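Local structure of lectin CEL-IV, C-type (Cucumaria echinata, 3ALU) at residues N13-R18 with L51-S56. The protein binds galactose-containing carbohydrates such as raffinose as a tetrameric, calcium-dependent C-type lectin bearing an EPN carbohydrate-recognition motif. Residues are numbered along the deposited sequence; the frame is centred on the assembly and turned at random.
Sequences NGKCFR and LASIHS
K15 and F17 of strand 15-21 meet A52, S53 and H55 in a buried, mixed contact, part apolar and part water-mediated, which illustrates how a partly exposed lysine can reach the polar groups of a loop beside an apolar contact in a C-type lectin fold. Strand 15-21 faces the loop leading from strand 45-51 to helix 57-70; strand 143-148 pairs with both strands and ties the two sides together. The apolar half is small: the F17 ring turns its edge to A52, CE2 lying 3.9 Å from CB, while L63 of the helix and I146 also pack on the phenylalanine. Beside it K15 reaches in with a chain that is anti at chi2 and chi4 but bent at chi3 (75°), which carries NZ to the S53 side of the loop. One water, in the plane of the F17 ring at its edge, accepts a hydrogen bond from K15 NZ at 2.6 Å and donates one to S53 O at 2.7 Å. The lysine NZ also lies 3.1 Å from S53 OG and 4.2 Å from H55 ND1. Q148 OE1 receives bonds from both K15 NZ and S53 N, whereas S53 OG bonds to D100 and H55 NE2 to S102. Held by the water and Q148, the ammonium group thus joins strand to loop through polar bonds.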
ATOM      1  N   ASN A  13      11.845  -1.179   2.285  1.00 18.63           N
ATOM      2  CA  ASN A  13      12.247   0.107   1.713  1.00 21.10           C
ATOM      3  C   ASN A  13      11.768   0.334   0.276  1.00 21.26           C
ATOM      4  O   ASN A  13      12.527   0.799  -0.569  1.00 21.87           O
ATOM      5  CB  ASN A  13      13.759   0.220   1.759  1.00 22.52           C
ATOM      6  CG  ASN A  13      14.202   1.562   2.263  1.00 29.80           C
ATOM      7  OD1 ASN A  13      14.197   2.541   1.519  1.00 32.26           O
ATOM      8  ND2 ASN A  13      14.571   1.625   3.548  1.00 35.88           N
ATOM      9  N   GLY A  14      10.523  -0.043   0.003  1.00 19.71           N
ATOM     10  CA  GLY A  14       9.930   0.221  -1.304  1.00 19.77           C
ATOM     11  C   GLY A  14      10.105  -0.836  -2.370  1.00 19.11           C
ATOM     12  O   GLY A  14       9.555  -0.710  -3.459  1.00 20.45           O
ATOM     13  N   LYS A  15      10.848  -1.886  -2.046  1.00 17.18           N
ATOM     14  CA  LYS A  15      11.098  -2.981  -3.007  1.00 15.74           C
ATOM     15  C   LYS A  15      10.512  -4.292  -2.506  1.00 14.71           C
ATOM     16  O   LYS A  15      10.384  -4.498  -1.316  1.00 14.36           O
ATOM     17  CB  LYS A  15      12.598  -3.160  -3.218  1.00 16.55           C
ATOM     18  CG  LYS A  15      13.194  -1.988  -3.965  1.00 19.43           C
ATOM     19  CD  LYS A  15      14.713  -2.078  -4.030  1.00 21.62           C
ATOM     20  CE  LYS A  15      15.139  -3.115  -5.040  1.00 22.39           C
ATOM     21  NZ  LYS A  15      16.625  -2.976  -5.317  1.00 20.09           N
ATOM     22  N   CYS A  16      10.197  -5.199  -3.443  1.00 14.25           N
ATOM     23  CA  CYS A  16       9.587  -6.462  -3.091  1.00 12.90           C
ATOM     24  C   CYS A  16      10.533  -7.601  -3.473  1.00 12.37           C
ATOM     25  O   CYS A  16      11.085  -7.612  -4.602  1.00 13.73           O
ATOM     26  CB  CYS A  16       8.276  -6.674  -3.859  1.00 12.56           C
ATOM     27  SG  CYS A  16       7.031  -5.434  -3.414  1.00 17.33           S
ATOM     28  N   PHE A  17      10.734  -8.496  -2.526  1.00 12.24           N
ATOM     29  CA  PHE A  17      11.713  -9.571  -2.683  1.00 12.38           C
ATOM     30  C   PHE A  17      11.095 -10.927  -2.452  1.00 12.53           C
ATOM     31  O   PHE A  17      10.125 -11.076  -1.708  1.00 12.73           O
ATOM     32  CB  PHE A  17      12.826  -9.404  -1.656  1.00 11.11           C
ATOM     33  CG  PHE A  17      13.603  -8.105  -1.781  1.00 12.88           C
ATOM     34  CD1 PHE A  17      13.302  -7.022  -0.956  1.00 13.24           C
ATOM     35  CD2 PHE A  17      14.639  -7.984  -2.698  1.00 13.56           C
ATOM     36  CE1 PHE A  17      14.034  -5.829  -1.036  1.00 17.37           C
ATOM     37  CE2 PHE A  17      15.373  -6.811  -2.798  1.00 13.87           C
ATOM     38  CZ  PHE A  17      15.094  -5.730  -1.988  1.00 14.67           C
ATOM     39  N   ARG A  18      11.722 -11.942  -3.050  1.00 12.95           N
ATOM     40  CA  ARG A  18      11.332 -13.318  -2.793  1.00 12.86           C
ATOM     41  C   ARG A  18      12.537 -14.241  -3.011  1.00 12.72           C
ATOM     42  O   ARG A  18      13.277 -14.134  -4.010  1.00 12.37           O
ATOM     43  CB  ARG A  18      10.155 -13.722  -3.677  1.00 13.40           C
ATOM     44  CG  ARG A  18       9.639 -15.154  -3.369  1.00 14.78           C
ATOM     45  CD  ARG A  18       8.282 -15.400  -4.020  1.00 15.56           C
ATOM     46  NE  ARG A  18       8.033 -16.818  -3.935  1.00 18.49           N
ATOM     47  CZ  ARG A  18       7.147 -17.434  -4.717  1.00 24.76           C
ATOM     48  NH1 ARG A  18       6.425 -16.728  -5.578  1.00 22.07           N
ATOM     49  NH2 ARG A  18       6.999 -18.732  -4.632  1.00 28.18           N
ATOM     50  N   LEU A  51      17.506 -10.446 -10.396  1.00 11.55           N
ATOM     51  CA  LEU A  51      18.115 -10.834  -9.137  1.00 10.57           C
ATOM     52  C   LEU A  51      18.263  -9.552  -8.311  1.00 11.89           C
ATOM     53  O   LEU A  51      18.431  -8.458  -8.860  1.00 12.18           O
ATOM     54  CB  LEU A  51      19.464 -11.470  -9.373  1.00 11.34           C
ATOM     55  CG  LEU A  51      19.439 -12.901  -9.884  1.00 10.10           C
ATOM     56  CD1 LEU A  51      20.813 -13.280 -10.449  1.00 12.56           C
ATOM     57  CD2 LEU A  51      19.055 -13.831  -8.765  1.00 11.25           C
ATOM     58  N   ALA A  52      18.211  -9.694  -6.975  1.00 10.23           N
ATOM     59  CA  ALA A  52      18.162  -8.553  -6.086  1.00 10.49           C
ATOM     60  C   ALA A  52      19.434  -7.714  -6.171  1.00 11.30           C
ATOM     61  O   ALA A  52      20.511  -8.276  -6.223  1.00 11.18           O
ATOM     62  CB  ALA A  52      17.978  -9.033  -4.652  1.00 12.47           C
ATOM     63  N   SER A  53      19.278  -6.402  -6.140  1.00 11.06           N
ATOM     64  CA  SER A  53      20.444  -5.504  -5.923  1.00 11.82           C
ATOM     65  C   SER A  53      20.372  -4.970  -4.494  1.00 12.35           C
ATOM     66  O   SER A  53      19.316  -5.066  -3.901  1.00 14.49           O
ATOM     67  CB  SER A  53      20.448  -4.383  -6.915  1.00 12.12           C
ATOM     68  OG  SER A  53      19.318  -3.498  -6.834  1.00 12.40           O
ATOM     69  N   ILE A  54      21.488  -4.425  -3.961  1.00 12.70           N
ATOM     70  CA  ILE A  54      21.566  -4.103  -2.518  1.00 12.40           C
ATOM     71  C   ILE A  54      22.289  -2.776  -2.425  1.00 13.00           C
ATOM     72  O   ILE A  54      23.378  -2.638  -3.024  1.00 12.77           O
ATOM     73  CB  ILE A  54      22.318  -5.205  -1.737  1.00 11.69           C
ATOM     74  CG1 ILE A  54      21.648  -6.593  -1.972  1.00 12.56           C
ATOM     75  CG2 ILE A  54      22.422  -4.851  -0.231  1.00 10.80           C
ATOM     76  CD1 ILE A  54      22.405  -7.804  -1.382  1.00 11.69           C
ATOM     77  N   HIS A  55      21.703  -1.811  -1.696  1.00 12.63           N
ATOM     78  CA  HIS A  55      22.207  -0.418  -1.778  1.00 13.66           C
ATOM     79  C   HIS A  55      22.512   0.235  -0.456  1.00 14.40           C
ATOM     80  O   HIS A  55      22.850   1.430  -0.403  1.00 14.83           O
ATOM     81  CB  HIS A  55      21.236   0.411  -2.580  1.00 14.20           C
ATOM     82  CG  HIS A  55      21.186  -0.044  -3.984  1.00 14.49           C
ATOM     83  ND1 HIS A  55      20.195  -0.883  -4.466  1.00 19.26           N
ATOM     84  CD2 HIS A  55      22.090   0.091  -4.971  1.00 10.86           C
ATOM     85  CE1 HIS A  55      20.460  -1.173  -5.728  1.00 14.00           C
ATOM     86  NE2 HIS A  55      21.607  -0.605  -6.056  1.00 18.85           N
ATOM     87  N   SER A  56      22.429  -0.551   0.606  1.00 13.09           N
ATOM     88  CA  SER A  56      22.711  -0.032   1.955  1.00 14.14           C
ATOM     89  C   SER A  56      22.947  -1.155   2.946  1.00 13.84           C
ATOM     90  O   SER A  56      22.554  -2.316   2.709  1.00 14.15           O
ATOM     91  CB  SER A  56      21.560   0.875   2.471  1.00 15.10           C
ATOM     92  OG  SER A  56      20.436   0.085   2.874  1.00 16.12           O
TER
HETATM   93  O   HOH W   1      17.572  -3.244  -2.943  1.00 34.15           O